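Local coordinates for protein KLTH0A00704p (Lachancea thermotolerans, PDB 4J2G) that acts in autophagy as an Atg13-family protein, its HORMA domain, the part described here, probably mediating recruitment of PI 3-kinase, at residues 85-90 against 206-211; 132-137 against 257-262; 17-22 against 251-256; 91-96 against 202-207; 125-130 against 217-222. The protein carries 1 engineered substitution. All coordinates share one frame; numbering follows the deposited sequence.

In the fold
All five contacts reach one five-stranded antiparallel sheet. Contacts 1 and 4 are successive pieces of the same strand pair, 89-96 with 201-208, and share Ile206 and Leu207. Strand 126-136 comes next, so contact 2 joins contact 1 through Leu89 N to Ile134 O, 2.7 Å. Contact 3 lies beyond contact 2, where the turn joining strands 242-252 and 255-264 reaches helix 18-39; Asp137 and Ser256 link the two. At the other end contact 5 adds a loop beside strand 126-136, its centre about 9 Å from that of contact 4 and about 36 Å from that of contact 3. The bound sulfate sits at contact 5, near Glu92.

Contact 1: residues 85-90 against 206-211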
# COMPACT_ATOMS: atom_id res chain seq x y z
N SER A 85 -1.29 -22.30 -5.15
CA SER A 85 -0.78 -21.03 -5.65
C SER A 85 -0.40 -20.08 -4.52
O SER A 85 -1.07 -20.06 -3.47
CB SER A 85 -1.83 -20.35 -6.51
OG SER A 85 -1.73 -20.81 -7.83
N LEU A 86 0.67 -19.33 -4.76
CA LEU A 86 1.21 -18.30 -3.86
C LEU A 86 0.19 -17.17 -3.95
O LEU A 86 0.03 -16.61 -5.00
CB LEU A 86 2.56 -17.84 -4.40
CG LEU A 86 3.81 -17.72 -3.50
CD1 LEU A 86 4.83 -16.79 -4.15
CD2 LEU A 86 3.51 -17.23 -2.09
N PRO A 87 -0.57 -16.89 -2.87
CA PRO A 87 -1.71 -15.96 -3.03
C PRO A 87 -1.22 -14.54 -3.36
O PRO A 87 -0.13 -14.18 -2.94
CB PRO A 87 -2.37 -15.94 -1.64
CG PRO A 87 -1.71 -17.03 -0.85
CD PRO A 87 -0.40 -17.37 -1.50
N PRO A 88 -2.00 -13.73 -4.12
CA PRO A 88 -1.63 -12.31 -4.26
C PRO A 88 -1.64 -11.59 -2.89
O PRO A 88 -2.56 -11.80 -2.05
CB PRO A 88 -2.72 -11.76 -5.21
CG PRO A 88 -3.90 -12.67 -4.94
CD PRO A 88 -3.27 -14.04 -4.80
N LEU A 89 -0.60 -10.78 -2.68
CA LEU A 89 -0.30 -10.07 -1.44
C LEU A 89 -0.70 -8.60 -1.55
O LEU A 89 -0.16 -7.86 -2.36
CB LEU A 89 1.17 -10.23 -1.07
CG LEU A 89 2.00 -9.62 0.13
CD1 LEU A 89 1.34 -8.63 1.03
CD2 LEU A 89 2.60 -10.72 1.00
N VAL A 90 -1.70 -8.23 -0.73
CA VAL A 90 -2.27 -6.91 -0.67
C VAL A 90 -1.86 -6.19 0.60
O VAL A 90 -1.88 -6.76 1.67
CB VAL A 90 -3.78 -6.99 -0.89
CG1 VAL A 90 -4.52 -5.62 -0.62
CG2 VAL A 90 -3.96 -7.40 -2.33
N ILE A 206 -1.85 -6.30 6.00
CA ILE A 206 -1.57 -7.20 4.93
C ILE A 206 -2.78 -8.05 4.78
O ILE A 206 -3.36 -8.42 5.75
CB ILE A 206 -0.40 -8.08 5.32
CG1 ILE A 206 0.86 -7.21 5.41
CG2 ILE A 206 -0.30 -9.23 4.35
CD1 ILE A 206 2.09 -7.84 6.06
N LEU A 207 -3.17 -8.31 3.55
CA LEU A 207 -4.37 -9.05 3.19
C LEU A 207 -4.03 -10.04 2.07
O LEU A 207 -3.14 -9.77 1.19
CB LEU A 207 -5.42 -8.15 2.60
CG LEU A 207 -5.95 -7.07 3.57
CD1 LEU A 207 -6.86 -6.08 2.86
CD2 LEU A 207 -6.65 -7.74 4.73
N ASP A 208 -4.72 -11.18 2.10
CA ASP A 208 -4.70 -12.13 0.97
C ASP A 208 -5.62 -11.53 -0.10
O ASP A 208 -6.82 -11.35 0.10
CB ASP A 208 -5.18 -13.49 1.43
CG ASP A 208 -5.25 -14.53 0.32
OD1 ASP A 208 -5.51 -14.19 -0.88
OD2 ASP A 208 -5.06 -15.72 0.68
N GLY A 209 -5.05 -11.15 -1.23
CA GLY A 209 -5.86 -10.48 -2.23
C GLY A 209 -6.74 -11.32 -3.15
O GLY A 209 -7.40 -10.77 -4.03
N SER A 210 -6.77 -12.64 -2.98
CA SER A 210 -7.67 -13.44 -3.80
C SER A 210 -9.03 -13.48 -3.13
O SER A 210 -9.91 -14.20 -3.58
CB SER A 210 -7.13 -14.84 -4.01
OG SER A 210 -7.04 -15.50 -2.75
N LYS A 211 -9.19 -12.73 -2.04
CA LYS A 211 -10.46 -12.63 -1.31
C LYS A 211 -11.04 -11.23 -1.39
O LYS A 211 -10.33 -10.27 -1.10
CB LYS A 211 -10.25 -12.90 0.19
CG LYS A 211 -9.61 -14.21 0.57
CD LYS A 211 -9.81 -14.42 2.07
CE LYS A 211 -8.64 -15.15 2.72
NZ LYS A 211 -8.18 -16.35 1.95
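Val90 and Leu207 form the tight heart of this contact. They are an antiparallel hydrogen-bonded pair: Val90 N gives to Leu207 O at 2.9 Å, and Leu207 N returns a bond to Val90 O. A third bond, Gly209 N to Pro88 O at 2.7 Å, carries the pairing one step outside both strands, before the start of 89-96 and past the end of 201-208. With CG1 anti to the backbone N (chi1 171°), Val90 has CG2 left beside that N, where it lies against Gly209 CA at 3.6 Å; a side chain on Gly209 would run into that methyl. On the other face of the sheet, Leu89 CD1 meets Ile206 CG2 at 3.8 Å, and both residues are buried beneath Trp77 of helix 70-78.

The packing is looser where the chain leaves the sheet. Pro88 lays CG over the backbone at Ser210 N, and Pro87 sets CB against Asp208 OD2 at 3.6 Å, the two side chains crossing at about a right angle. Asp208 OD1 takes two bonds, from Ser210 N at 2.9 Å, nearly along the C-O axis, and from Ser210 OG on the syn side, tilted out of the carboxylate plane. Solvent-exposed Lys211 adds a weak salt bridge from NZ to Asp208 OD2, 3.4 Å long. An Asx turn at Asp208, set in a type I beta turn from Asp208 to Lys211, thus ends the outermost strand 201-208 of the HORMA-domain sheet.

Contact 2: residues 132-137 against 257-262. Engineered in segment 132-137: Met136 (natural residue Leu).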
# COMPACT_ATOMS: atom_id res chain seq x y z
N TRP A 132 -1.11 -1.62 -2.06
CA TRP A 132 -0.04 -2.31 -2.83
C TRP A 132 -0.57 -3.68 -3.17
O TRP A 132 -1.36 -4.26 -2.42
CB TRP A 132 1.19 -2.51 -1.94
CG TRP A 132 1.87 -1.27 -1.51
CD1 TRP A 132 1.50 -0.42 -0.45
CD2 TRP A 132 3.05 -0.70 -2.07
NE1 TRP A 132 2.36 0.63 -0.39
CE2 TRP A 132 3.35 0.47 -1.32
CE3 TRP A 132 3.89 -1.07 -3.15
CZ2 TRP A 132 4.46 1.28 -1.59
CZ3 TRP A 132 4.97 -0.28 -3.42
CH2 TRP A 132 5.25 0.92 -2.65
N LEU A 133 -0.10 -4.21 -4.27
CA LEU A 133 -0.47 -5.55 -4.69
C LEU A 133 0.84 -6.16 -5.24
O LEU A 133 1.46 -5.56 -6.10
CB LEU A 133 -1.38 -5.44 -5.89
CG LEU A 133 -1.69 -6.78 -6.58
CD1 LEU A 133 -2.39 -7.80 -5.65
CD2 LEU A 133 -2.44 -6.64 -7.90
N ILE A 134 1.22 -7.31 -4.72
CA ILE A 134 2.41 -8.08 -5.16
C ILE A 134 1.83 -9.44 -5.49
O ILE A 134 0.94 -9.98 -4.74
CB ILE A 134 3.40 -8.21 -4.00
CG1 ILE A 134 3.74 -6.80 -3.46
CG2 ILE A 134 4.66 -8.99 -4.43
CD1 ILE A 134 4.29 -6.83 -2.05
N GLN A 135 2.22 -9.94 -6.64
CA GLN A 135 1.57 -11.05 -7.32
C GLN A 135 2.56 -11.78 -8.23
O GLN A 135 3.49 -11.15 -8.77
CB GLN A 135 0.72 -10.39 -8.38
CG GLN A 135 -0.72 -10.68 -8.30
CD GLN A 135 -1.42 -9.90 -9.38
OE1 GLN A 135 -0.80 -9.08 -10.09
NE2 GLN A 135 -2.72 -10.12 -9.48
N MSE A 136 2.29 -13.06 -8.45
CA MSE A 136 2.96 -13.86 -9.47
C MSE A 136 1.92 -14.10 -10.57
O MSE A 136 0.84 -14.57 -10.27
CB MSE A 136 3.29 -15.12 -8.67
CG MSE A 136 4.28 -16.07 -9.31
SE MSE A 136 6.02 -15.19 -9.64
CE MSE A 136 6.03 -15.97 -11.44
N ASP A 137 2.23 -13.75 -11.83
CA ASP A 137 1.42 -14.13 -13.06
C ASP A 137 0.15 -14.94 -12.81
O ASP A 137 0.09 -16.13 -13.13
CB ASP A 137 2.28 -14.87 -14.12
CG ASP A 137 1.46 -15.37 -15.36
OD1 ASP A 137 0.86 -16.48 -15.33
OD2 ASP A 137 1.43 -14.66 -16.40
N LEU A 257 6.66 -11.72 -12.04
CA LEU A 257 6.49 -11.08 -10.73
C LEU A 257 6.08 -9.61 -10.93
O LEU A 257 6.83 -8.84 -11.49
CB LEU A 257 7.74 -11.26 -9.89
CG LEU A 257 7.69 -11.34 -8.35
CD1 LEU A 257 9.11 -11.12 -7.87
CD2 LEU A 257 6.78 -10.36 -7.61
N ARG A 258 4.87 -9.24 -10.51
CA ARG A 258 4.33 -7.88 -10.77
C ARG A 258 4.02 -7.20 -9.42
O ARG A 258 3.28 -7.77 -8.59
CB ARG A 258 2.99 -7.95 -11.55
CG ARG A 258 3.07 -8.53 -12.96
CD ARG A 258 1.74 -8.52 -13.69
NE ARG A 258 1.77 -9.22 -14.99
CZ ARG A 258 2.36 -8.82 -16.14
NH1 ARG A 258 3.04 -7.67 -16.23
NH2 ARG A 258 2.25 -9.58 -17.22
N ILE A 259 4.61 -6.02 -9.21
CA ILE A 259 4.32 -5.13 -8.08
C ILE A 259 3.71 -3.84 -8.58
O ILE A 259 4.25 -3.19 -9.45
CB ILE A 259 5.61 -4.72 -7.32
CG1 ILE A 259 6.24 -6.00 -6.77
CG2 ILE A 259 5.25 -3.76 -6.12
CD1 ILE A 259 7.69 -5.87 -6.39
N SER A 260 2.59 -3.47 -8.02
CA SER A 260 1.99 -2.16 -8.32
C SER A 260 1.41 -1.50 -7.02
O SER A 260 1.26 -2.17 -6.02
CB SER A 260 0.89 -2.34 -9.34
OG SER A 260 -0.10 -3.18 -8.72
N VAL A 261 1.15 -0.18 -7.05
CA VAL A 261 0.60 0.54 -5.90
C VAL A 261 -0.29 1.62 -6.48
O VAL A 261 0.08 2.28 -7.42
CB VAL A 261 1.69 1.14 -4.93
CG1 VAL A 261 2.56 2.15 -5.65
CG2 VAL A 261 1.01 1.85 -3.72
N SER A 262 -1.48 1.73 -5.92
CA SER A 262 -2.39 2.88 -6.13
C SER A 262 -2.41 3.68 -4.86
O SER A 262 -2.53 3.10 -3.78
CB SER A 262 -3.79 2.35 -6.35
OG SER A 262 -3.80 1.77 -7.65
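Trp132 to Met136 and Leu257 to Val261 run antiparallel, their strand axes 4.8 Å apart at closest and 170° from one another in direction. Leu133 and Ser260 are a hydrogen-bonded pair, Leu133 N reaching Ser260 O at 3.0 Å and Ser260 N answering to Leu133 O. At Gln135 and Arg258 the bond from Arg258 N is good, at 2.9 Å from Gln135 O, while the reverse one is weak.

Val261 lays CG2 over the face of the Trp132 indole, 3.6 Å from the centroid of the five-membered ring, a CH-pi contact. Ile259 CG2 approaches the ring edge at CE3, and Glu130 takes the indole NE1-H. Farther along the same face, Ile134 CG2 touches both Ile259 CG1 and Leu257 CD2. The engineered Met136, a selenomethionine where the natural residue is Leu, brings SE to 4.3 Å from Leu257 CB. Helices 18-39 and 158-177 cover this apolar face, the sheet-on-helix core of the HORMA fold.

Contact 3: residues 17-22 against 251-256; sequences SLDKQL and RTKFGS
The tip of the beta hairpin between strands 242-252 and 255-264, a type I turn from Thr252 to Gly255, carries Lys253 and Phe254 against Leu22 and Asp19 at the start of helix 18-39. The turn is closed by Gly255 N bonding to Thr252 O at 2.7 Å, and Gly255 has backbone angles (phi 132°) at which a side chain would jam against the carbonyl before it.

Phe254 makes the closest approach, edge first: Leu22 CB lies in the plane of the ring, 3.3 Å from CE2. Next to CE2 on the ring, CZ comes within 3.8 Å of Asp19 O. Lys253 folds back over its neighbour: CG, between the backbone N and the carbonyl carbon (chi1 59°), stands 3.7 Å above the Phe254 ring plane, over its centre. The chain runs on straight to CD, 3.6 Å from Leu22 CD2, the side chains crossing at about a right angle. Its NZ stops 4.9 Å from Asp19 OD1, probably a loose attraction.

Trp23 stacks on the Phe254 ring, and Leu160 of helix 158-177 packs on Leu22. An alanine in place of Phe254 would probably leave Leu22 CB and the Trp23 ring without their aromatic partner and open a gap beside the helix. No hydrogen bond spans the contact; it is apolar packing of a hairpin tip on the first turns of a long helix, at one end of the HORMA domain.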
# COMPACT_ATOMS: atom_id res chain seq x y z
N SER A 17 14.22 -29.60 -8.55
CA SER A 17 15.51 -29.18 -7.91
C SER A 17 15.69 -27.65 -7.95
O SER A 17 15.40 -26.94 -6.96
CB SER A 17 16.70 -29.86 -8.61
OG SER A 17 16.73 -29.54 -10.01
N LEU A 18 16.21 -27.16 -9.09
CA LEU A 18 16.24 -25.76 -9.46
C LEU A 18 14.88 -25.13 -9.11
O LEU A 18 14.80 -24.12 -8.42
CB LEU A 18 16.54 -25.61 -10.98
CG LEU A 18 18.00 -26.08 -11.38
CD1 LEU A 18 18.28 -25.77 -12.87
CD2 LEU A 18 18.97 -25.26 -10.54
N ASP A 19 13.82 -25.80 -9.55
CA ASP A 19 12.45 -25.31 -9.37
C ASP A 19 12.10 -25.01 -7.92
O ASP A 19 11.19 -24.22 -7.64
CB ASP A 19 11.45 -26.30 -9.98
CG ASP A 19 11.84 -26.70 -11.40
OD1 ASP A 19 12.40 -25.86 -12.14
OD2 ASP A 19 11.60 -27.87 -11.78
N LYS A 20 12.84 -25.62 -7.00
CA LYS A 20 12.64 -25.34 -5.59
C LYS A 20 13.48 -24.16 -5.12
O LYS A 20 13.11 -23.47 -4.17
CB LYS A 20 12.90 -26.58 -4.74
CG LYS A 20 11.77 -27.58 -4.72
CD LYS A 20 12.13 -28.77 -3.82
CE LYS A 20 10.93 -29.67 -3.51
NZ LYS A 20 11.35 -30.97 -2.92
N GLN A 21 14.62 -23.90 -5.76
CA GLN A 21 15.40 -22.75 -5.35
C GLN A 21 14.63 -21.48 -5.76
O GLN A 21 14.45 -20.57 -4.96
CB GLN A 21 16.82 -22.77 -5.92
CG GLN A 21 17.79 -23.72 -5.21
CD GLN A 21 18.13 -24.95 -6.04
OE1 GLN A 21 18.42 -24.82 -7.23
NE2 GLN A 21 18.10 -26.14 -5.42
N LEU A 22 14.16 -21.49 -7.00
CA LEU A 22 13.40 -20.45 -7.64
C LEU A 22 12.17 -20.06 -6.83
O LEU A 22 12.03 -18.90 -6.41
CB LEU A 22 13.02 -20.88 -9.04
CG LEU A 22 13.83 -20.37 -10.24
CD1 LEU A 22 15.31 -20.20 -9.94
CD2 LEU A 22 13.63 -21.31 -11.40
N ARG A 251 10.46 -11.32 -15.24
CA ARG A 251 10.14 -12.47 -16.07
C ARG A 251 10.72 -13.71 -15.43
O ARG A 251 11.92 -13.76 -15.15
CB ARG A 251 10.68 -12.27 -17.49
CG ARG A 251 9.64 -11.83 -18.51
CD ARG A 251 9.24 -10.36 -18.38
NE ARG A 251 7.78 -10.21 -18.54
CZ ARG A 251 7.16 -9.07 -18.85
NH1 ARG A 251 7.88 -7.96 -19.06
NH2 ARG A 251 5.82 -9.05 -18.96
N THR A 252 9.85 -14.68 -15.15
CA THR A 252 10.24 -15.99 -14.64
C THR A 252 9.44 -17.17 -15.25
O THR A 252 8.29 -17.01 -15.72
CB THR A 252 10.12 -16.03 -13.12
OG1 THR A 252 11.23 -16.74 -12.59
CG2 THR A 252 8.82 -16.70 -12.67
N LYS A 253 10.05 -18.36 -15.23
CA LYS A 253 9.43 -19.54 -15.82
C LYS A 253 8.04 -19.86 -15.25
O LYS A 253 7.16 -20.35 -15.96
CB LYS A 253 10.35 -20.75 -15.70
CG LYS A 253 10.77 -21.15 -14.30
CD LYS A 253 11.82 -22.26 -14.36
CE LYS A 253 13.05 -21.81 -15.15
NZ LYS A 253 13.72 -22.95 -15.86
N PHE A 254 7.86 -19.58 -13.97
CA PHE A 254 6.55 -19.74 -13.33
C PHE A 254 5.59 -18.60 -13.61
O PHE A 254 4.45 -18.64 -13.17
CB PHE A 254 6.71 -19.90 -11.84
CG PHE A 254 7.87 -20.76 -11.46
CD1 PHE A 254 7.83 -22.15 -11.66
CD2 PHE A 254 9.01 -20.20 -10.91
CE1 PHE A 254 8.89 -22.96 -11.30
CE2 PHE A 254 10.08 -21.01 -10.55
CZ PHE A 254 10.02 -22.39 -10.74
N GLY A 255 6.04 -17.58 -14.34
CA GLY A 255 5.21 -16.41 -14.61
C GLY A 255 5.93 -15.09 -14.36
O GLY A 255 7.18 -15.03 -14.27
N SER A 256 5.16 -14.01 -14.27
CA SER A 256 5.78 -12.72 -14.04
C SER A 256 5.59 -12.22 -12.62
O SER A 256 4.48 -12.33 -12.02
CB SER A 256 5.28 -11.71 -15.04
OG SER A 256 5.79 -12.04 -16.30

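Contact 4: residues 91-96 against 202-207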
# COMPACT_ATOMS: atom_id res chain seq x y z
N ILE A 91 -1.40 -4.95 0.45
CA ILE A 91 -1.04 -4.12 1.62
C ILE A 91 -1.83 -2.80 1.61
O ILE A 91 -1.80 -2.10 0.63
CB ILE A 91 0.44 -3.84 1.69
CG1 ILE A 91 1.19 -5.18 1.87
CG2 ILE A 91 0.80 -2.97 2.91
CD1 ILE A 91 2.69 -5.03 1.79
N GLU A 92 -2.53 -2.50 2.69
CA GLU A 92 -3.25 -1.22 2.78
C GLU A 92 -2.49 -0.31 3.76
O GLU A 92 -2.04 -0.77 4.76
CB GLU A 92 -4.62 -1.47 3.27
CG GLU A 92 -5.51 -2.20 2.25
CD GLU A 92 -7.01 -2.20 2.71
OE1 GLU A 92 -7.27 -2.14 3.93
OE2 GLU A 92 -7.90 -2.22 1.85
N THR A 93 -2.32 0.96 3.43
CA THR A 93 -1.65 1.92 4.29
C THR A 93 -2.74 2.93 4.56
O THR A 93 -3.41 3.38 3.65
CB THR A 93 -0.48 2.61 3.58
OG1 THR A 93 0.58 1.65 3.34
CG2 THR A 93 0.12 3.76 4.46
N TYR A 94 -2.93 3.25 5.83
CA TYR A 94 -4.03 4.18 6.16
C TYR A 94 -3.65 5.16 7.25
O TYR A 94 -2.70 4.92 7.98
CB TYR A 94 -5.29 3.40 6.57
CG TYR A 94 -4.98 2.41 7.68
CD1 TYR A 94 -4.66 1.09 7.38
CD2 TYR A 94 -4.97 2.80 8.99
CE1 TYR A 94 -4.32 0.20 8.38
CE2 TYR A 94 -4.66 1.90 10.00
CZ TYR A 94 -4.36 0.59 9.68
OH TYR A 94 -4.03 -0.29 10.69
N LEU A 95 -4.44 6.22 7.40
CA LEU A 95 -4.31 7.11 8.51
C LEU A 95 -5.30 6.66 9.55
O LEU A 95 -6.52 6.71 9.33
CB LEU A 95 -4.57 8.54 8.07
CG LEU A 95 -4.40 9.65 9.08
CD1 LEU A 95 -2.98 9.68 9.65
CD2 LEU A 95 -4.75 10.95 8.40
N ASP A 96 -4.76 6.17 10.67
CA ASP A 96 -5.55 5.64 11.80
C ASP A 96 -6.21 6.73 12.67
O ASP A 96 -5.52 7.61 13.21
CB ASP A 96 -4.64 4.77 12.65
CG ASP A 96 -5.38 3.99 13.71
OD1 ASP A 96 -6.55 4.34 14.07
OD2 ASP A 96 -4.77 3.01 14.20
N LEU A 202 -0.03 6.38 11.26
CA LEU A 202 -0.11 5.54 10.10
C LEU A 202 -0.14 4.10 10.54
O LEU A 202 0.44 3.79 11.53
CB LEU A 202 1.12 5.76 9.21
CG LEU A 202 0.94 6.69 8.00
CD1 LEU A 202 0.03 7.85 8.29
CD2 LEU A 202 2.25 7.21 7.40
N GLY A 203 -0.84 3.24 9.80
CA GLY A 203 -0.95 1.81 10.05
C GLY A 203 -0.89 1.13 8.67
O GLY A 203 -1.03 1.79 7.64
N THR A 204 -0.61 -0.17 8.64
CA THR A 204 -0.70 -0.99 7.46
C THR A 204 -1.30 -2.28 7.88
O THR A 204 -1.29 -2.58 9.04
CB THR A 204 0.69 -1.36 6.89
OG1 THR A 204 1.49 -1.88 7.95
CG2 THR A 204 1.35 -0.11 6.37
N ARG A 205 -1.72 -3.07 6.91
CA ARG A 205 -2.48 -4.27 7.10
C ARG A 205 -2.14 -5.03 5.84
O ARG A 205 -2.13 -4.46 4.75
CB ARG A 205 -3.98 -3.90 7.09
CG ARG A 205 -4.95 -5.02 6.94
CD ARG A 205 -6.42 -4.53 7.00
NE ARG A 205 -6.50 -3.16 7.48
CZ ARG A 205 -7.27 -2.78 8.49
NH1 ARG A 205 -8.01 -3.69 9.11
NH2 ARG A 205 -7.32 -1.51 8.86
N ILE A 206 -1.85 -6.30 6.00
CA ILE A 206 -1.57 -7.20 4.93
C ILE A 206 -2.78 -8.05 4.78
O ILE A 206 -3.36 -8.42 5.75
CB ILE A 206 -0.40 -8.08 5.32
CG1 ILE A 206 0.86 -7.21 5.41
CG2 ILE A 206 -0.30 -9.23 4.35
CD1 ILE A 206 2.09 -7.84 6.06
N LEU A 207 -3.17 -8.31 3.55
CA LEU A 207 -4.37 -9.05 3.19
C LEU A 207 -4.03 -10.04 2.07
O LEU A 207 -3.14 -9.77 1.19
CB LEU A 207 -5.42 -8.15 2.60
CG LEU A 207 -5.95 -7.07 3.57
CD1 LEU A 207 -6.86 -6.08 2.86
CD2 LEU A 207 -6.65 -7.74 4.73
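Tyr94 lays one face of its ring on Gly203, whose C sits 3.5 Å above the plane, offset toward the rim; Gly203 CA makes a CH-pi contact, and a side chain there would strike the tyrosine OH. Asp96 CB lies in plane at the ring edge. CG of Tyr94 stands between the backbone N and the carbonyl carbon (chi1 53°), which starts the ring across toward the neighbouring strand.

The Arg205 guanidinium comes obliquely to the ring, NH2 3.5 Å from Tyr94 CE1, with the two planes 51° apart. Glu92 OE1 is 3.8 Å from Arg205 NE, a long salt bridge well out of the guanidinium plane. Stronger partners lie elsewhere: Glu126 for Arg205, Arg218 and Arg131 for Glu92. Arg205 NE is left buried without a hydrogen-bond partner.

Thr93 OG1, bonded to Glu130, also touches Thr204 CG2 on the opposite face. There Leu95 CD1 meets Leu202 CD1 at 3.8 Å, under Leu183 of helix 179-187. Between the two faces, Glu92 N to Arg205 O (2.9 Å) and Tyr94 N to Gly203 O (3.0 Å) hold an antiparallel strand pair at the outer margin of the HORMA sheet.

Contact 5: residues 125-130 against 217-222; sequences SEIMLE and GRIGLS. With SO4 (sulfate ion), chain C.
Ile127 and Ile219 form a single backbone bridge, made by the flanking residues Glu126 and Met128, by which a loop runs in nearly the same direction as strand 126-136 of the HORMA sheet. Ile219 N bonds to Glu126 O at 2.9 Å, and Met128 N to Ile219 O almost straight, at 171°. Upstream, Gly217 O takes two donors, Ser125 N at 3.0 Å and, from above the carbonyl plane, Ser125 OG.

Arg218 lies alongside Glu126, its chain extended from CG to NE, and NH1 meets Glu126 OE2 at 2.9 Å in a salt bridge. Selenium of Met128, a selenomethionine, sits 3.5 Å above the guanidinium plane, offset toward the rim. Met128 CB packs on Leu221 CD2 at 3.9 Å, and Ile127 and Ile219 lie side by side through their CG1 atoms.

Farther out, Arg218 NH1 also serves Glu92, while Glu126 OE1 is held by Arg205, so the buried acids Glu126 and Glu92 are each held between arginines. A leucine in place of Arg218 would probably leave Glu126 OE2 without its mate and Glu92 with one partner fewer, two acidic groups close together. Leu129 and Glu130 form a classic beta bulge facing Thr93. A sulfate, probably from the crystallisation liquor, binds at the end of segment 217-222: Arg131 bonds to it, Leu221 N reaches its O4 at 2.9 Å, and Ser222 N its O2 at 2.8 Å.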
# COMPACT_ATOMS: atom_id res chain seq x y z
N SER A 125 -13.05 5.33 10.99
CA SER A 125 -12.01 4.63 11.76
C SER A 125 -10.59 4.93 11.18
O SER A 125 -9.61 5.05 11.93
CB SER A 125 -12.29 3.14 11.67
OG SER A 125 -12.49 2.80 10.30
N GLU A 126 -10.52 5.06 9.84
CA GLU A 126 -9.24 5.28 9.07
C GLU A 126 -9.45 5.98 7.72
O GLU A 126 -10.56 5.98 7.19
CB GLU A 126 -8.51 3.95 8.82
CG GLU A 126 -9.39 2.93 8.15
CD GLU A 126 -8.68 1.61 7.89
OE1 GLU A 126 -8.24 0.98 8.88
OE2 GLU A 126 -8.58 1.19 6.70
N ILE A 127 -8.39 6.60 7.18
CA ILE A 127 -8.41 7.08 5.80
C ILE A 127 -7.38 6.30 5.04
O ILE A 127 -6.19 6.35 5.40
CB ILE A 127 -8.08 8.57 5.74
CG1 ILE A 127 -9.12 9.34 6.55
CG2 ILE A 127 -7.89 9.12 4.29
CD1 ILE A 127 -8.64 10.70 7.02
N MSE A 128 -7.82 5.59 4.00
CA MSE A 128 -6.92 4.82 3.13
C MSE A 128 -5.99 5.73 2.40
O MSE A 128 -6.40 6.78 1.92
CB MSE A 128 -7.81 4.16 2.10
CG MSE A 128 -8.29 2.83 2.58
SE MSE A 128 -6.95 1.53 3.13
CE MSE A 128 -6.30 1.38 1.28
N LEU A 129 -4.71 5.35 2.28
CA LEU A 129 -3.79 6.19 1.59
C LEU A 129 -3.10 5.46 0.41
O LEU A 129 -2.76 6.09 -0.58
CB LEU A 129 -2.71 6.65 2.61
CG LEU A 129 -3.15 7.42 3.88
CD1 LEU A 129 -2.03 7.61 4.86
CD2 LEU A 129 -3.79 8.74 3.51
N GLU A 130 -2.80 4.18 0.57
CA GLU A 130 -2.09 3.44 -0.45
C GLU A 130 -2.61 2.03 -0.45
O GLU A 130 -2.94 1.48 0.61
CB GLU A 130 -0.59 3.28 -0.14
CG GLU A 130 0.17 4.55 0.16
CD GLU A 130 1.64 4.26 0.63
OE1 GLU A 130 1.97 3.22 1.35
OE2 GLU A 130 2.47 5.12 0.30
N GLY A 217 -16.94 1.52 7.76
CA GLY A 217 -16.97 2.94 8.12
C GLY A 217 -15.60 3.59 8.16
O GLY A 217 -15.21 4.20 9.19
N ARG A 218 -14.89 3.46 7.04
CA ARG A 218 -13.59 4.11 6.83
C ARG A 218 -13.74 5.09 5.63
O ARG A 218 -14.74 5.05 4.96
CB ARG A 218 -12.49 3.05 6.59
CG ARG A 218 -12.57 2.31 5.24
CD ARG A 218 -11.28 1.51 5.07
NE ARG A 218 -11.17 0.69 3.85
CZ ARG A 218 -10.25 -0.28 3.64
NH1 ARG A 218 -9.36 -0.58 4.56
NH2 ARG A 218 -10.26 -0.99 2.53
N ILE A 219 -12.78 5.97 5.38
CA ILE A 219 -12.75 6.71 4.12
C ILE A 219 -11.87 5.90 3.15
O ILE A 219 -10.62 5.87 3.29
CB ILE A 219 -12.12 8.11 4.28
CG1 ILE A 219 -12.85 8.98 5.31
CG2 ILE A 219 -12.00 8.84 2.95
CD1 ILE A 219 -14.18 9.50 4.86
N GLY A 220 -12.50 5.30 2.15
CA GLY A 220 -11.85 4.47 1.14
C GLY A 220 -10.96 5.27 0.17
O GLY A 220 -11.09 6.48 0.03
N LEU A 221 -10.04 4.58 -0.51
CA LEU A 221 -9.34 5.21 -1.64
C LEU A 221 -10.27 5.90 -2.65
O LEU A 221 -9.89 6.91 -3.23
CB LEU A 221 -8.47 4.18 -2.37
CG LEU A 221 -7.08 3.92 -1.80
CD1 LEU A 221 -6.33 3.14 -2.85
CD2 LEU A 221 -6.30 5.19 -1.36
N SER A 222 -11.48 5.34 -2.84
CA SER A 222 -12.48 5.88 -3.82
C SER A 222 -13.02 7.30 -3.51
O SER A 222 -13.34 8.04 -4.44
CB SER A 222 -13.67 4.91 -4.00
OG SER A 222 -14.55 4.92 -2.85
S SO4 C . -11.56 1.55 -1.52
O1 SO4 C . -11.34 0.75 -2.72
O2 SO4 C . -12.15 2.78 -2.07
O3 SO4 C . -12.49 1.07 -0.47
O4 SO4 C . -10.26 1.67 -0.84